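Tas1 (Pseudomonas aeruginosa, PDB 6OX6) is a type VI secreted toxin that pyrophosphorylates adenosine nucleotides to make (p)ppApp, depleting ADP and ATP and dysregulating central metabolism in competitor cells. Local coordinates at residues 310-315 and 320-325. Residues are numbered along the deposited sequence; the frame is centred on the assembly and turned at random.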
loop_
_atom_site.group_PDB
_atom_site.type_symbol
_atom_site.label_atom_id
_atom_site.label_comp_id
_atom_site.label_asym_id
_atom_site.label_seq_id
_atom_site.Cartn_x
_atom_site.Cartn_y
_atom_site.Cartn_z
ATOM N N ASN A 310 -9.993 -5.358 -4.279
ATOM C CA ASN A 310 -10.441 -4.832 -5.558
ATOM C C ASN A 310 -10.072 -3.357 -5.645
ATOM O O ASN A 310 -9.467 -2.784 -4.736
ATOM C CB ASN A 310 -11.940 -5.061 -5.787
ATOM C CG ASN A 310 -12.792 -4.510 -4.680
ATOM O OD1 ASN A 310 -12.686 -3.330 -4.328
ATOM N ND2 ASN A 310 -13.710 -5.337 -4.172
ATOM N N THR A 311 -10.399 -2.759 -6.773
ATOM C CA THR A 311 -10.104 -1.363 -7.047
ATOM C C THR A 311 -11.380 -0.689 -7.525
ATOM O O THR A 311 -12.089 -1.227 -8.385
ATOM C CB THR A 311 -8.996 -1.209 -8.131
ATOM O OG1 THR A 311 -7.825 -1.950 -7.755
ATOM C CG2 THR A 311 -8.605 0.246 -8.306
ATOM N N ILE A 312 -11.657 0.494 -6.989
ATOM C CA ILE A 312 -12.748 1.321 -7.475
ATOM C C ILE A 312 -12.159 2.455 -8.303
ATOM O O ILE A 312 -11.305 3.216 -7.831
ATOM C CB ILE A 312 -13.605 1.853 -6.324
ATOM C CG1 ILE A 312 -14.202 0.686 -5.530
ATOM C CG2 ILE A 312 -14.669 2.772 -6.858
ATOM C CD1 ILE A 312 -14.963 1.109 -4.274
ATOM N N ILE A 313 -12.584 2.554 -9.551
ATOM C CA ILE A 313 -12.096 3.594 -10.452
ATOM C C ILE A 313 -13.240 4.568 -10.650
ATOM O O ILE A 313 -14.307 4.184 -11.142
ATOM C CB ILE A 313 -11.608 3.017 -11.795
ATOM C CG1 ILE A 313 -10.465 2.022 -11.572
ATOM C CG2 ILE A 313 -11.181 4.124 -12.767
ATOM C CD1 ILE A 313 -10.929 0.576 -11.572
ATOM N N VAL A 314 -13.036 5.818 -10.234
ATOM C CA VAL A 314 -14.027 6.872 -10.414
ATOM C C VAL A 314 -13.287 8.118 -10.866
ATOM O O VAL A 314 -12.063 8.202 -10.775
ATOM C CB VAL A 314 -14.842 7.142 -9.127
ATOM C CG1 VAL A 314 -15.832 5.995 -8.858
ATOM C CG2 VAL A 314 -13.911 7.325 -7.926
ATOM N N GLU A 315 -14.040 9.096 -11.358
ATOM C CA GLU A 315 -13.417 10.342 -11.780
ATOM C C GLU A 315 -12.777 11.050 -10.589
ATOM O O GLU A 315 -13.098 10.780 -9.425
ATOM C CB GLU A 315 -14.438 11.241 -12.465
ATOM C CG GLU A 315 -14.980 10.615 -13.726
ATOM C CD GLU A 315 -13.898 10.429 -14.802
ATOM O OE1 GLU A 315 -12.887 11.179 -14.801
ATOM O OE2 GLU A 315 -14.061 9.523 -15.650
ATOM N N ASN A 320 -12.538 11.285 -3.386
ATOM C CA ASN A 320 -12.722 11.706 -2.008
ATOM C C ASN A 320 -14.082 11.285 -1.479
ATOM O O ASN A 320 -14.195 10.822 -0.344
ATOM C CB ASN A 320 -12.554 13.221 -1.882
ATOM C CG ASN A 320 -11.149 13.681 -2.214
ATOM O OD1 ASN A 320 -10.183 12.937 -2.042
ATOM N ND2 ASN A 320 -11.026 14.913 -2.694
ATOM N N THR A 321 -15.116 11.444 -2.298
ATOM C CA THR A 321 -16.456 11.053 -1.856
ATOM C C THR A 321 -16.494 9.570 -1.527
ATOM O O THR A 321 -16.993 9.171 -0.467
ATOM C CB THR A 321 -17.495 11.393 -2.919
ATOM O OG1 THR A 321 -17.334 12.758 -3.308
ATOM C CG2 THR A 321 -18.887 11.196 -2.371
ATOM N N VAL A 322 -15.920 8.740 -2.415
ATOM C CA VAL A 322 -15.841 7.297 -2.183
ATOM C C VAL A 322 -15.028 6.977 -0.933
ATOM O O VAL A 322 -15.374 6.063 -0.174
ATOM C CB VAL A 322 -15.252 6.583 -3.411
ATOM C CG1 VAL A 322 -15.174 5.090 -3.132
ATOM C CG2 VAL A 322 -16.092 6.874 -4.643
ATOM N N ALA A 323 -13.912 7.691 -0.722
ATOM C CA ALA A 323 -13.119 7.508 0.492
ATOM C C ALA A 323 -13.973 7.662 1.750
ATOM O O ALA A 323 -13.914 6.830 2.668
ATOM C CB ALA A 323 -11.965 8.509 0.514
ATOM N N ALA A 324 -14.751 8.745 1.814
ATOM C CA ALA A 324 -15.621 8.993 2.968
ATOM C C ALA A 324 -16.646 7.878 3.139
ATOM O O ALA A 324 -17.017 7.524 4.266
ATOM C CB ALA A 324 -16.330 10.333 2.801
ATOM N N GLU A 325 -17.080 7.312 2.017
ATOM C CA GLU A 325 -18.055 6.230 2.025
ATOM C C GLU A 325 -17.497 4.982 2.703
ATOM O O GLU A 325 -18.176 4.358 3.519
ATOM C CB GLU A 325 -18.497 5.899 0.598
ATOM C CG GLU A 325 -19.943 6.261 0.298
ATOM C CD GLU A 325 -20.072 7.567 -0.462
ATOM O OE1 GLU A 325 -20.034 7.537 -1.709
ATOM O OE2 GLU A 325 -20.211 8.623 0.189
#
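I312 and V314, two residues apart in the chain, present their side chains on the same face of the sheet and meet V322, which faces the pair from helix 319-328. I312 touches with its far end: CD1 lies 4.1 Å from V322 CG1, the two side chains crossing at a slant. The extended CB-CG1-CD1 arm (chi2 174°) carries this methyl well away from the strand backbone, while I312 CG2 stays behind at 4.4 Å from V322 CG1. I313 points to the other face of the sheet and packs on P367 and I370 of helix 367-373. At V314, just past the end of the strand, the meeting is tip to tip, with CG2 4.0 Å from V322 CG2. V314 CG1 stands 4.3 Å from the same methyl, so both branches of this valine lie near one branch of the other. V314 CG1 is also 4.0 Å from I312 CG2, which joins the two side chains of segment 310-315 into one apolar patch. V322 divides its branches between the partners: with CG1 anti to the backbone N (chi1 180°), CG1 goes to I312 and CG2 to V314. All three residues are buried and only methyl groups meet, so packing alone joins the segments, whose nearest CA atoms, those of V314 and V322, are 8.4 Å apart. V364 of the neighbouring parallel strand touches both valines, and helix 256-273 flanks the patch through A267 and A271 against I312. Strand 308-313, helix 319-328 and strand 332-336 form a beta-alpha-beta crossover between parallel strands, spanning strands 359-365 and 347-353; this contact packs its helix onto the first strand within a mixed-sheet alpha-and-beta fold, consistent with that of RelA/SpoT-type alarmone synthetases.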